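Tapirin (Caldicellulosiruptor kristjanssonii, PDB 6N2B) probably binds cellulose and helps the bacterium adhere to plant biomass through a C-terminal beta-helix domain that carries a calcium ion. Local coordinates at residues K337-T342 with D358-R363; G299-N304 with G318-K323; R379-S384 with R394-S399; G352-C357 with T375-A380; K323-F328 with T342-T347. All blocks are in the same frame, centred on the assembly; numbering follows the deposited sequence.

Contact 1 of 5, residues K337-T342 with D358-R363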
# COMPACT_ATOMS: atom_id res chain seq x y z
N LYS A 337 -2.38 14.26 -16.63
CA LYS A 337 -2.29 14.33 -18.09
C LYS A 337 -3.67 14.24 -18.72
O LYS A 337 -4.01 15.02 -19.62
CB LYS A 337 -1.39 13.19 -18.60
CG LYS A 337 -1.01 13.23 -20.10
CD LYS A 337 -0.09 14.41 -20.40
CE LYS A 337 0.71 14.21 -21.68
NZ LYS A 337 1.02 15.51 -22.35
N LYS A 338 -4.49 13.32 -18.24
CA LYS A 338 -5.80 13.09 -18.81
C LYS A 338 -6.73 12.58 -17.71
O LYS A 338 -6.30 11.85 -16.80
CB LYS A 338 -5.75 12.09 -19.98
CG LYS A 338 -6.94 12.17 -20.92
CD LYS A 338 -6.91 11.15 -22.05
CE LYS A 338 -8.13 11.34 -22.97
NZ LYS A 338 -8.28 10.37 -24.10
N LEU A 339 -7.98 13.01 -17.76
CA LEU A 339 -9.04 12.42 -16.96
C LEU A 339 -10.07 11.91 -17.94
O LEU A 339 -10.53 12.67 -18.79
CB LEU A 339 -9.66 13.43 -16.00
CG LEU A 339 -10.95 12.95 -15.34
CD1 LEU A 339 -10.68 11.77 -14.38
CD2 LEU A 339 -11.69 14.08 -14.63
N THR A 340 -10.40 10.63 -17.86
CA THR A 340 -11.46 10.09 -18.70
C THR A 340 -12.47 9.39 -17.81
O THR A 340 -12.10 8.56 -16.98
CB THR A 340 -10.92 9.15 -19.81
OG1 THR A 340 -10.80 7.81 -19.34
CG2 THR A 340 -9.58 9.61 -20.29
N VAL A 341 -13.73 9.76 -17.95
CA VAL A 341 -14.83 9.12 -17.25
C VAL A 341 -15.69 8.42 -18.30
O VAL A 341 -16.12 9.05 -19.28
CB VAL A 341 -15.64 10.14 -16.43
CG1 VAL A 341 -16.63 9.44 -15.51
CG2 VAL A 341 -14.69 10.99 -15.63
N THR A 342 -15.90 7.12 -18.13
CA THR A 342 -16.63 6.32 -19.10
C THR A 342 -17.49 5.32 -18.34
O THR A 342 -17.32 5.12 -17.14
CB THR A 342 -15.69 5.55 -20.04
OG1 THR A 342 -14.52 6.33 -20.30
CG2 THR A 342 -16.36 5.20 -21.38
N ASP A 358 -4.43 18.14 -18.98
CA ASP A 358 -4.16 18.52 -20.36
C ASP A 358 -5.32 18.12 -21.26
O ASP A 358 -5.67 18.86 -22.19
CB ASP A 358 -2.85 17.89 -20.84
CG ASP A 358 -2.53 18.23 -22.30
OD1 ASP A 358 -2.10 19.38 -22.58
OD2 ASP A 358 -2.71 17.34 -23.17
N GLN A 359 -5.95 16.99 -20.97
CA GLN A 359 -7.10 16.53 -21.73
C GLN A 359 -8.20 16.04 -20.80
O GLN A 359 -7.93 15.49 -19.72
CB GLN A 359 -6.72 15.42 -22.71
CG GLN A 359 -6.03 15.94 -23.94
CD GLN A 359 -5.48 14.82 -24.78
OE1 GLN A 359 -6.19 13.86 -25.11
NE2 GLN A 359 -4.20 14.93 -25.13
N LEU A 360 -9.44 16.23 -21.24
CA LEU A 360 -10.61 15.76 -20.51
C LEU A 360 -11.53 15.04 -21.49
O LEU A 360 -12.01 15.65 -22.45
CB LEU A 360 -11.33 16.91 -19.83
CG LEU A 360 -12.75 16.62 -19.34
CD1 LEU A 360 -12.74 15.51 -18.31
CD2 LEU A 360 -13.33 17.89 -18.77
N GLU A 361 -11.78 13.77 -21.24
CA GLU A 361 -12.68 12.96 -22.05
C GLU A 361 -13.79 12.42 -21.17
O GLU A 361 -13.51 11.88 -20.09
CB GLU A 361 -11.91 11.81 -22.71
CG GLU A 361 -12.72 11.01 -23.74
CD GLU A 361 -12.02 9.72 -24.16
OE1 GLU A 361 -12.69 8.66 -24.19
OE2 GLU A 361 -10.80 9.78 -24.46
N VAL A 362 -15.04 12.58 -21.60
CA VAL A 362 -16.20 12.01 -20.93
C VAL A 362 -17.03 11.28 -21.98
O VAL A 362 -17.14 11.74 -23.12
CB VAL A 362 -17.05 13.08 -20.21
CG1 VAL A 362 -18.15 12.44 -19.35
CG2 VAL A 362 -16.16 13.98 -19.36
N ARG A 363 -17.61 10.14 -21.61
CA ARG A 363 -18.07 9.18 -22.60
C ARG A 363 -19.03 8.21 -21.93
O ARG A 363 -19.09 8.14 -20.70
CB ARG A 363 -16.86 8.44 -23.19
CG ARG A 363 -17.09 7.62 -24.44
CD ARG A 363 -15.79 7.50 -25.24
NE ARG A 363 -15.21 8.81 -25.57
CZ ARG A 363 -15.54 9.55 -26.64
NH1 ARG A 363 -16.45 9.12 -27.52
NH2 ARG A 363 -14.95 10.73 -26.84
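Lys338 reaches across to Glu361 on the outer face of two successive coils of a parallel beta-helix. Strands 338-341 and 359-363 run parallel, their axes 4.7 Å apart, and Lys338 is paired with Gln359 and Thr340 with Glu361. CG of Lys338 is anti to the backbone N (chi1 -159°), and the chain beyond is extended. From CB, 4.0 Å from Gln359 O, it proceeds to CG, which packs on Gln359 CB at 3.7 Å. CD passes near the amide oxygen OE1 of Gln359, and CE comes to lie 3.8 Å from Glu361 CB. NZ then forms a salt bridge with Glu361 OE2 at 2.6 Å. A long aliphatic stem with a charged end suits this partly exposed face, where methylenes can lie over the neighbouring strand while the ammonium stays among polar groups. The opposite face is apolar: Leu339 and Leu360 lie side by side, pointing into the coil, where Leu339 also touches Thr347 of another wall. Between the faces the backbone bonds pass back and forth, Glu361 N to Leu339 O and Val341 N to Glu361 O. The carboxylate of Glu361 has a second cationic partner, for Arg363 NE meets its OE1 at 2.9 Å from above the carboxylate plane.

Contact 2 of 5, residues G299-N304 with G318-K323; sequences GGMELN and GEVQVK
Lys323 and Gln321 from segment 318-323, and Leu303 from strand 300-303, bury much of the surface between two adjacent coils of this parallel beta-helix. Lys323 has CG between its backbone N and carbonyl carbon (chi1 63°), from where its extended chain runs alongside Asn304. Its NZ has two oxygens near it: it donates to Gln321 OE1 at 3.1 Å and makes a long, weak ion pair with Glu302 OE2 at 3.6 Å. A lysine fits here because its stem packs on the neighbouring side chain and its charge answers the carboxylate. While Gln321 OE1 accepts from Lys323 of its own segment, NE2 crosses to Glu302, resting 3.8 Å from its CG, with the amide and carboxylate planes 32° apart. Leu303 belongs to the other side of the sheet, where it faces the interior and touches Phe328 of the next wall. Its backbone N donates to Gln321 O at 2.8 Å, and its CB lies close to the same oxygen. Met301 and Val320 point inward beside one another, the thioether bent at its end so that CE meets Val320 CG1 at 4.0 Å. On the outer side, Asn304 ND2 donates to Glu302 OE2 at 2.6 Å, with the oxygen in the plane of the amide.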
# COMPACT_ATOMS: atom_id res chain seq x y z
N GLY A 299 1.80 5.28 -16.34
CA GLY A 299 0.80 4.24 -16.50
C GLY A 299 -0.58 4.59 -16.00
O GLY A 299 -1.54 3.89 -16.34
N GLY A 300 -0.70 5.62 -15.15
CA GLY A 300 -1.99 6.17 -14.78
C GLY A 300 -2.59 5.59 -13.51
O GLY A 300 -1.91 5.02 -12.64
N MET A 301 -3.90 5.79 -13.39
CA MET A 301 -4.70 5.31 -12.27
C MET A 301 -6.06 4.91 -12.82
O MET A 301 -6.84 5.78 -13.21
CB MET A 301 -4.88 6.37 -11.19
CG MET A 301 -5.79 5.90 -10.06
SD MET A 301 -5.57 6.87 -8.55
CE MET A 301 -6.51 8.34 -8.97
N GLU A 302 -6.33 3.61 -12.86
CA GLU A 302 -7.58 3.08 -13.38
C GLU A 302 -8.47 2.73 -12.21
O GLU A 302 -8.21 1.76 -11.48
CB GLU A 302 -7.30 1.88 -14.27
CG GLU A 302 -8.50 1.32 -14.99
CD GLU A 302 -8.15 0.10 -15.80
OE1 GLU A 302 -6.95 -0.06 -16.14
OE2 GLU A 302 -9.06 -0.71 -16.08
N LEU A 303 -9.52 3.53 -12.01
CA LEU A 303 -10.44 3.35 -10.90
C LEU A 303 -11.71 2.70 -11.44
O LEU A 303 -12.72 3.36 -11.71
CB LEU A 303 -10.73 4.68 -10.21
CG LEU A 303 -9.46 5.33 -9.67
CD1 LEU A 303 -9.75 6.70 -9.05
CD2 LEU A 303 -8.81 4.41 -8.66
N ASN A 304 -11.65 1.39 -11.64
CA ASN A 304 -12.85 0.65 -11.96
C ASN A 304 -13.73 0.57 -10.74
O ASN A 304 -13.28 0.79 -9.61
CB ASN A 304 -12.55 -0.75 -12.48
CG ASN A 304 -12.09 -0.73 -13.91
OD1 ASN A 304 -12.90 -0.53 -14.82
ND2 ASN A 304 -10.79 -0.91 -14.12
N GLY A 318 0.04 10.46 -16.32
CA GLY A 318 -0.74 9.63 -17.22
C GLY A 318 -2.24 9.87 -17.09
O GLY A 318 -2.67 10.94 -16.64
N GLU A 319 -3.05 8.88 -17.46
CA GLU A 319 -4.49 9.05 -17.61
C GLU A 319 -5.20 8.47 -16.40
O GLU A 319 -5.08 7.27 -16.10
CB GLU A 319 -4.95 8.38 -18.91
CG GLU A 319 -6.45 8.17 -19.13
CD GLU A 319 -6.74 7.28 -20.35
OE1 GLU A 319 -5.91 6.40 -20.65
OE2 GLU A 319 -7.78 7.44 -21.03
N VAL A 320 -5.94 9.32 -15.69
CA VAL A 320 -6.82 8.87 -14.63
C VAL A 320 -8.11 8.42 -15.30
O VAL A 320 -8.82 9.24 -15.89
CB VAL A 320 -7.09 9.96 -13.59
CG1 VAL A 320 -8.00 9.43 -12.49
CG2 VAL A 320 -5.78 10.51 -13.00
N GLN A 321 -8.40 7.13 -15.24
CA GLN A 321 -9.67 6.61 -15.71
C GLN A 321 -10.58 6.35 -14.52
O GLN A 321 -10.15 5.78 -13.52
CB GLN A 321 -9.50 5.31 -16.48
CG GLN A 321 -8.51 5.32 -17.61
CD GLN A 321 -8.21 3.89 -18.10
OE1 GLN A 321 -9.06 3.23 -18.71
NE2 GLN A 321 -7.00 3.41 -17.79
N VAL A 322 -11.82 6.76 -14.65
CA VAL A 322 -12.86 6.46 -13.68
C VAL A 322 -13.98 5.83 -14.48
O VAL A 322 -14.62 6.50 -15.30
CB VAL A 322 -13.33 7.73 -12.94
CG1 VAL A 322 -14.39 7.41 -11.91
CG2 VAL A 322 -12.14 8.43 -12.31
N LYS A 323 -14.21 4.53 -14.29
CA LYS A 323 -15.19 3.86 -15.13
C LYS A 323 -15.85 2.71 -14.39
O LYS A 323 -15.50 2.37 -13.26
CB LYS A 323 -14.55 3.36 -16.44
CG LYS A 323 -13.48 2.31 -16.26
CD LYS A 323 -12.53 2.25 -17.44
CE LYS A 323 -11.87 0.87 -17.56
NZ LYS A 323 -10.97 0.75 -18.75

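Contact 3 of 5, residues R379-S384 with R394-S399; sequences RAISIS and RQVNPS
Arg379 meets Asn397 and Pro398 at the terminal coil of the parallel beta-helix, where the chain turns a corner into strand 380-384 and later leaves the solenoid. No hydrogen bond joins the two segments. The closer part rests on van der Waals and CA-H...O contacts, such as Pro398 CA to Arg379 O at 3.4 Å. CG of Arg379 lies 3.5 Å from Asn397 O and CD 3.6 Å from Pro398 O, the aliphatic stem laid against the departing backbone. The proline ring packs against the carbonyl oxygen of Arg379; proline, with no backbone N-H to give to a strand, suits a chain leaving the sheet. The guanidinium goes on to Ala400 O, Asp358 and the ring of Phe402. An alanine in place of Arg379 would probably leave Asp358 OD1 without its charged partner and the segment leading to Phe402 less firmly held. Toward strand 394-396 the packing thins out: the strand directions are 118° apart and the axes come no nearer than 8.0 Å. Ile381 CG2 and Val396 CG2 touch modestly at 4.2 Å. Arg394 crosses Ile381 at about a right angle and meets Ile383 tip to tip, Ile383 CD1 lying over one face of the guanidinium, 3.7 Å from NH2.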
# COMPACT_ATOMS: atom_id res chain seq x y z
N ARG A 379 -7.03 21.68 -21.20
CA ARG A 379 -6.54 22.25 -22.45
C ARG A 379 -7.31 21.77 -23.67
O ARG A 379 -7.34 22.48 -24.69
CB ARG A 379 -5.04 21.95 -22.63
CG ARG A 379 -4.16 22.64 -21.59
CD ARG A 379 -2.68 22.66 -21.96
NE ARG A 379 -1.86 23.20 -20.87
CZ ARG A 379 -1.13 22.46 -20.03
NH1 ARG A 379 -1.11 21.14 -20.14
NH2 ARG A 379 -0.43 23.04 -19.06
N ALA A 380 -7.94 20.60 -23.58
CA ALA A 380 -8.78 20.06 -24.64
C ALA A 380 -9.85 19.17 -24.01
O ALA A 380 -9.65 18.62 -22.92
CB ALA A 380 -7.98 19.25 -25.66
N ILE A 381 -10.97 19.03 -24.70
CA ILE A 381 -12.17 18.41 -24.16
C ILE A 381 -12.85 17.59 -25.25
O ILE A 381 -12.71 17.88 -26.45
CB ILE A 381 -13.13 19.47 -23.59
CG1 ILE A 381 -14.29 18.84 -22.81
CG2 ILE A 381 -13.64 20.35 -24.71
CD1 ILE A 381 -15.06 19.85 -21.98
N SER A 382 -13.58 16.56 -24.84
CA SER A 382 -14.27 15.69 -25.79
C SER A 382 -15.40 14.98 -25.05
O SER A 382 -15.16 13.97 -24.39
CB SER A 382 -13.31 14.68 -26.42
OG SER A 382 -14.03 13.58 -26.98
N ILE A 383 -16.61 15.49 -25.20
CA ILE A 383 -17.78 14.96 -24.50
C ILE A 383 -18.69 14.36 -25.55
O ILE A 383 -19.39 15.09 -26.26
CB ILE A 383 -18.51 16.05 -23.71
CG1 ILE A 383 -17.51 16.92 -22.96
CG2 ILE A 383 -19.47 15.42 -22.74
CD1 ILE A 383 -18.11 18.19 -22.48
N SER A 384 -18.71 13.03 -25.65
CA SER A 384 -19.65 12.33 -26.52
C SER A 384 -20.36 11.24 -25.72
O SER A 384 -19.80 10.16 -25.50
CB SER A 384 -18.97 11.73 -27.75
OG SER A 384 -19.93 11.28 -28.70
N ARG A 394 -16.09 25.49 -15.29
CA ARG A 394 -15.40 24.56 -16.19
C ARG A 394 -14.76 25.40 -17.30
O ARG A 394 -15.44 26.18 -17.96
CB ARG A 394 -16.40 23.52 -16.72
CG ARG A 394 -16.32 23.15 -18.18
CD ARG A 394 -17.69 22.75 -18.76
NE ARG A 394 -17.61 22.55 -20.22
CZ ARG A 394 -18.60 22.07 -20.97
NH1 ARG A 394 -19.75 21.73 -20.41
NH2 ARG A 394 -18.43 21.92 -22.29
N GLN A 395 -13.44 25.27 -17.47
CA GLN A 395 -12.66 26.20 -18.29
C GLN A 395 -11.81 25.44 -19.30
O GLN A 395 -11.02 24.57 -18.92
CB GLN A 395 -11.77 27.09 -17.40
CG GLN A 395 -11.28 28.36 -18.06
CD GLN A 395 -10.02 28.95 -17.42
OE1 GLN A 395 -8.94 28.38 -17.52
NE2 GLN A 395 -10.17 30.10 -16.77
N VAL A 396 -11.95 25.77 -20.59
CA VAL A 396 -11.13 25.19 -21.65
C VAL A 396 -10.16 26.25 -22.15
O VAL A 396 -10.58 27.34 -22.57
CB VAL A 396 -11.98 24.64 -22.81
CG1 VAL A 396 -11.08 23.95 -23.80
CG2 VAL A 396 -13.05 23.70 -22.31
N ASN A 397 -8.86 25.93 -22.12
CA ASN A 397 -7.81 26.90 -22.43
C ASN A 397 -6.62 26.14 -22.97
O ASN A 397 -5.78 25.63 -22.21
CB ASN A 397 -7.42 27.73 -21.21
CG ASN A 397 -6.21 28.63 -21.46
OD1 ASN A 397 -5.69 28.71 -22.58
ND2 ASN A 397 -5.76 29.33 -20.42
N PRO A 398 -6.48 26.05 -24.30
CA PRO A 398 -5.40 25.24 -24.89
C PRO A 398 -3.99 25.64 -24.49
O PRO A 398 -3.06 24.87 -24.72
CB PRO A 398 -5.62 25.43 -26.40
CG PRO A 398 -7.08 25.71 -26.53
CD PRO A 398 -7.43 26.53 -25.31
N SER A 399 -3.81 26.81 -23.89
CA SER A 399 -2.50 27.30 -23.50
C SER A 399 -2.43 27.53 -21.99
O SER A 399 -1.66 28.38 -21.51
CB SER A 399 -2.16 28.58 -24.27
OG SER A 399 -2.50 29.75 -23.53

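Contact 4 of 5, residues G352-C357 with T375-A380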
# COMPACT_ATOMS: atom_id res chain seq x y z
N GLY A 352 -14.02 24.25 -3.50
CA GLY A 352 -12.72 24.77 -3.19
C GLY A 352 -11.58 24.14 -3.97
O GLY A 352 -10.48 24.70 -4.00
N ALA A 353 -11.82 23.00 -4.60
CA ALA A 353 -10.79 22.26 -5.31
C ALA A 353 -10.63 22.76 -6.74
O ALA A 353 -11.54 23.36 -7.32
CB ALA A 353 -11.11 20.76 -5.30
N THR A 354 -9.45 22.49 -7.31
CA THR A 354 -9.18 22.76 -8.72
C THR A 354 -8.53 21.54 -9.35
O THR A 354 -7.52 21.05 -8.84
CB THR A 354 -8.26 23.98 -8.91
OG1 THR A 354 -8.88 25.16 -8.36
CG2 THR A 354 -8.02 24.21 -10.38
N LEU A 355 -9.10 21.06 -10.44
CA LEU A 355 -8.47 20.05 -11.27
C LEU A 355 -7.83 20.72 -12.49
O LEU A 355 -8.47 21.55 -13.14
CB LEU A 355 -9.49 19.00 -11.71
CG LEU A 355 -9.02 18.05 -12.83
CD1 LEU A 355 -7.73 17.36 -12.45
CD2 LEU A 355 -10.08 17.00 -13.19
N TYR A 356 -6.59 20.37 -12.79
CA TYR A 356 -5.97 20.70 -14.07
C TYR A 356 -5.68 19.41 -14.81
O TYR A 356 -5.10 18.49 -14.24
CB TYR A 356 -4.66 21.47 -13.90
CG TYR A 356 -4.73 22.68 -12.99
CD1 TYR A 356 -4.70 22.53 -11.60
CD2 TYR A 356 -4.79 23.98 -13.52
CE1 TYR A 356 -4.75 23.62 -10.76
CE2 TYR A 356 -4.84 25.09 -12.67
CZ TYR A 356 -4.82 24.90 -11.29
OH TYR A 356 -4.88 25.98 -10.44
N CYS A 357 -6.08 19.34 -16.08
CA CYS A 357 -5.71 18.22 -16.92
C CYS A 357 -5.44 18.71 -18.32
O CYS A 357 -6.13 19.61 -18.80
CB CYS A 357 -6.79 17.14 -16.94
SG CYS A 357 -8.44 17.72 -17.42
N THR A 375 -13.39 24.24 -9.61
CA THR A 375 -12.97 24.65 -10.94
C THR A 375 -12.23 23.51 -11.64
O THR A 375 -11.29 22.94 -11.07
CB THR A 375 -12.06 25.88 -10.88
OG1 THR A 375 -12.75 26.98 -10.28
CG2 THR A 375 -11.60 26.26 -12.27
N LEU A 376 -12.64 23.20 -12.86
CA LEU A 376 -11.93 22.25 -13.72
C LEU A 376 -11.29 23.04 -14.85
O LEU A 376 -11.97 23.86 -15.48
CB LEU A 376 -12.90 21.20 -14.26
CG LEU A 376 -12.31 19.95 -14.94
CD1 LEU A 376 -13.35 18.84 -14.94
CD2 LEU A 376 -11.83 20.21 -16.36
N VAL A 377 -10.01 22.80 -15.10
CA VAL A 377 -9.25 23.53 -16.13
C VAL A 377 -8.58 22.53 -17.06
O VAL A 377 -7.62 21.86 -16.66
CB VAL A 377 -8.20 24.45 -15.51
CG1 VAL A 377 -7.43 25.16 -16.61
CG2 VAL A 377 -8.86 25.43 -14.58
N THR A 378 -9.05 22.46 -18.31
CA THR A 378 -8.51 21.51 -19.28
C THR A 378 -8.03 22.25 -20.52
O THR A 378 -8.53 23.31 -20.86
CB THR A 378 -9.56 20.44 -19.66
OG1 THR A 378 -8.92 19.38 -20.38
CG2 THR A 378 -10.68 21.03 -20.52
N ARG A 379 -7.03 21.68 -21.20
CA ARG A 379 -6.54 22.25 -22.45
C ARG A 379 -7.31 21.77 -23.67
O ARG A 379 -7.34 22.48 -24.69
CB ARG A 379 -5.04 21.95 -22.63
CG ARG A 379 -4.16 22.64 -21.59
CD ARG A 379 -2.68 22.66 -21.96
NE ARG A 379 -1.86 23.20 -20.87
CZ ARG A 379 -1.13 22.46 -20.03
NH1 ARG A 379 -1.11 21.14 -20.14
NH2 ARG A 379 -0.43 23.04 -19.06
N ALA A 380 -7.94 20.60 -23.58
CA ALA A 380 -8.78 20.06 -24.64
C ALA A 380 -9.85 19.17 -24.01
O ALA A 380 -9.65 18.62 -22.92
CB ALA A 380 -7.98 19.25 -25.66
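The phenol ring of Tyr356 lies beside Val377, the two side chains pointing the same way, with ring atom CD2 4.0 Å from Val377 CB. Tyr356 points to the outer face of its strand, and its CG lies beside the backbone N (chi1 -51°). There the ring of Phe402 meets it, the planes at about 55°, and Pro403 also touches it, so a segment from beyond the last coil lies against this wall. Thr354 and Thr375 share that side, their beta-branched side chains suiting a strand; Thr354 CG2 is 3.6 Å from Thr375 O. The strands 354-357 and 375-378 are in-register parallel neighbours in one wall of a parallel beta-helix, joined by a ladder that includes Val377 N to Leu355 O at 2.8 Å and Cys357 N to Val377 O at 3.0 Å. Leu355 and Leu376 lie side by side inside the coil, CD2 of the first 4.1 Å from CG of the second. Cys357 has SG between its backbone N and carbonyl carbon (chi1 55°), and the short side chain puts its sulfur beside Thr378, 3.4 Å from its OG1. That hydroxyl donates to Ala380 O at 2.7 Å, bridging the corner at which the chain leaves this wall.

Contact 5 of 5, residues K323-F328 with T342-T347; sequences KNYGNF and TDNGRT
In both Tyr325 and Asn344, CG is anti to the carbonyl carbon (chi1 -65° for the tyrosine); on equivalent turns this starts the two side chains in the same direction, and the amide lies nearly parallel to the ring, the planes 11° apart. Asn344 CB stands over the centre of the ring, 3.5 Å from its centroid in a CH-pi contact. Both residues belong to type I' turns, Lys323-Gly326 and Thr342-Gly345, repeated on successive coils of the parallel beta-helix. Asn324, Asp343 and Asn344 suit these turns because asparagine and aspartate tolerate positive phi. Asn324 and Asp343 also lie side by side, OD1 of the first 3.7 Å from CB of the second, while Asn324 ND2 donates to Asn304 OD1.

Arg346 bends at chi3 (62°), which places NE beside Asn327. NE and NH2 then grip one oxygen, Asn327 OD1, each at 3.1 Å, and NH2 meets it on a lone pair. An alanine in place of Arg346 would probably leave Asn327 OD1 without these two donors and its amide more able to turn. Backbone bonds start the next wall, Arg346 N to Gly326 O at 2.9 Å and Phe328 N to Arg346 O.

Beyond the turns strands 327-330 and 346-349 continue as neighbours; inside the coil Phe328 packs on Val320 and Val322 of strand 319-322, and Thr347 on Leu339 and Val341 of strand 338-341.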
# COMPACT_ATOMS: atom_id res chain seq x y z
N LYS A 323 -14.21 4.53 -14.29
CA LYS A 323 -15.19 3.86 -15.13
C LYS A 323 -15.85 2.71 -14.39
O LYS A 323 -15.50 2.37 -13.26
CB LYS A 323 -14.55 3.36 -16.44
CG LYS A 323 -13.48 2.31 -16.26
CD LYS A 323 -12.53 2.25 -17.44
CE LYS A 323 -11.87 0.87 -17.56
NZ LYS A 323 -10.97 0.75 -18.75
N ASN A 324 -16.83 2.11 -15.08
CA ASN A 324 -17.60 0.96 -14.60
C ASN A 324 -18.19 1.22 -13.21
O ASN A 324 -18.08 0.40 -12.30
CB ASN A 324 -16.75 -0.30 -14.63
CG ASN A 324 -16.37 -0.69 -16.04
OD1 ASN A 324 -17.24 -0.88 -16.89
ND2 ASN A 324 -15.07 -0.77 -16.32
N TYR A 325 -18.84 2.37 -13.07
CA TYR A 325 -19.58 2.87 -11.90
C TYR A 325 -18.67 3.36 -10.79
O TYR A 325 -19.16 3.61 -9.67
CB TYR A 325 -20.55 1.83 -11.34
CG TYR A 325 -21.65 1.51 -12.32
CD1 TYR A 325 -21.50 0.49 -13.25
CD2 TYR A 325 -22.83 2.25 -12.33
CE1 TYR A 325 -22.50 0.20 -14.18
CE2 TYR A 325 -23.85 1.96 -13.24
CZ TYR A 325 -23.67 0.94 -14.17
OH TYR A 325 -24.66 0.64 -15.08
N GLY A 326 -17.38 3.56 -11.04
CA GLY A 326 -16.51 4.09 -10.01
C GLY A 326 -16.81 5.54 -9.69
O GLY A 326 -17.22 6.33 -10.54
N ASN A 327 -16.57 5.90 -8.42
CA ASN A 327 -16.78 7.24 -7.90
C ASN A 327 -15.45 7.79 -7.45
O ASN A 327 -14.81 7.21 -6.57
CB ASN A 327 -17.73 7.24 -6.71
CG ASN A 327 -19.16 7.35 -7.11
OD1 ASN A 327 -19.78 8.40 -6.97
ND2 ASN A 327 -19.72 6.25 -7.63
N PHE A 328 -15.05 8.93 -8.01
CA PHE A 328 -13.76 9.52 -7.67
C PHE A 328 -13.96 10.99 -7.33
O PHE A 328 -14.47 11.75 -8.16
CB PHE A 328 -12.78 9.37 -8.83
CG PHE A 328 -11.46 9.99 -8.57
CD1 PHE A 328 -10.90 9.93 -7.31
CD2 PHE A 328 -10.78 10.65 -9.59
CE1 PHE A 328 -9.67 10.52 -7.07
CE2 PHE A 328 -9.55 11.23 -9.35
CZ PHE A 328 -8.99 11.16 -8.10
N THR A 342 -15.90 7.12 -18.13
CA THR A 342 -16.63 6.32 -19.10
C THR A 342 -17.49 5.32 -18.34
O THR A 342 -17.32 5.12 -17.14
CB THR A 342 -15.69 5.55 -20.04
OG1 THR A 342 -14.52 6.33 -20.30
CG2 THR A 342 -16.36 5.20 -21.38
N ASP A 343 -18.39 4.68 -19.07
CA ASP A 343 -19.06 3.46 -18.61
C ASP A 343 -19.63 3.64 -17.21
O ASP A 343 -19.45 2.80 -16.32
CB ASP A 343 -18.10 2.26 -18.69
CG ASP A 343 -17.39 2.14 -20.05
OD1 ASP A 343 -18.06 2.03 -21.12
OD2 ASP A 343 -16.15 2.18 -20.07
N ASN A 344 -20.30 4.77 -17.01
CA ASN A 344 -21.06 5.12 -15.81
C ASN A 344 -20.20 5.53 -14.63
O ASN A 344 -20.67 5.51 -13.50
CB ASN A 344 -21.97 3.98 -15.36
CG ASN A 344 -23.14 3.81 -16.28
OD1 ASN A 344 -23.23 2.83 -17.01
ND2 ASN A 344 -24.06 4.78 -16.24
N GLY A 345 -18.95 5.91 -14.86
CA GLY A 345 -18.16 6.50 -13.81
C GLY A 345 -18.71 7.85 -13.37
O GLY A 345 -19.70 8.37 -13.89
N ARG A 346 -18.05 8.41 -12.35
CA ARG A 346 -18.35 9.75 -11.87
C ARG A 346 -17.11 10.34 -11.20
O ARG A 346 -16.51 9.69 -10.34
CB ARG A 346 -19.52 9.77 -10.88
CG ARG A 346 -19.71 11.14 -10.26
CD ARG A 346 -21.10 11.35 -9.71
NE ARG A 346 -21.43 10.42 -8.64
CZ ARG A 346 -22.41 10.61 -7.76
NH1 ARG A 346 -23.17 11.71 -7.82
NH2 ARG A 346 -22.64 9.70 -6.82
N THR A 347 -16.76 11.56 -11.58
CA THR A 347 -15.68 12.29 -10.93
C THR A 347 -16.22 13.62 -10.47
O THR A 347 -16.71 14.40 -11.30
CB THR A 347 -14.49 12.50 -11.87
OG1 THR A 347 -14.04 11.23 -12.34
CG2 THR A 347 -13.37 13.18 -11.13

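Contacts 1 and 2 belong to one parallel sheet, where strands 319-322 and 338-341 pair directly. The chain enters this sheet from contact 4's wall at the corners at Asp358 and Arg379. Contact 3 joins both walls, its strands being 380-384 and 393-396, the latter paired with 375-378; it shares Arg379 and Ala380 with contact 4. Contact 5 forms the turns leading out of the first sheet, sharing Lys323 with contact 2 and Thr342 with contact 1. Contacts 2 and 4 are buried, 1 and 5 partly so, 3 superficial. In-register ladders with apolar interiors mark 1, 2 and 4, outer charged networks 1 and 2, amide-ring stacking 5, and packing without hydrogen bonds 3.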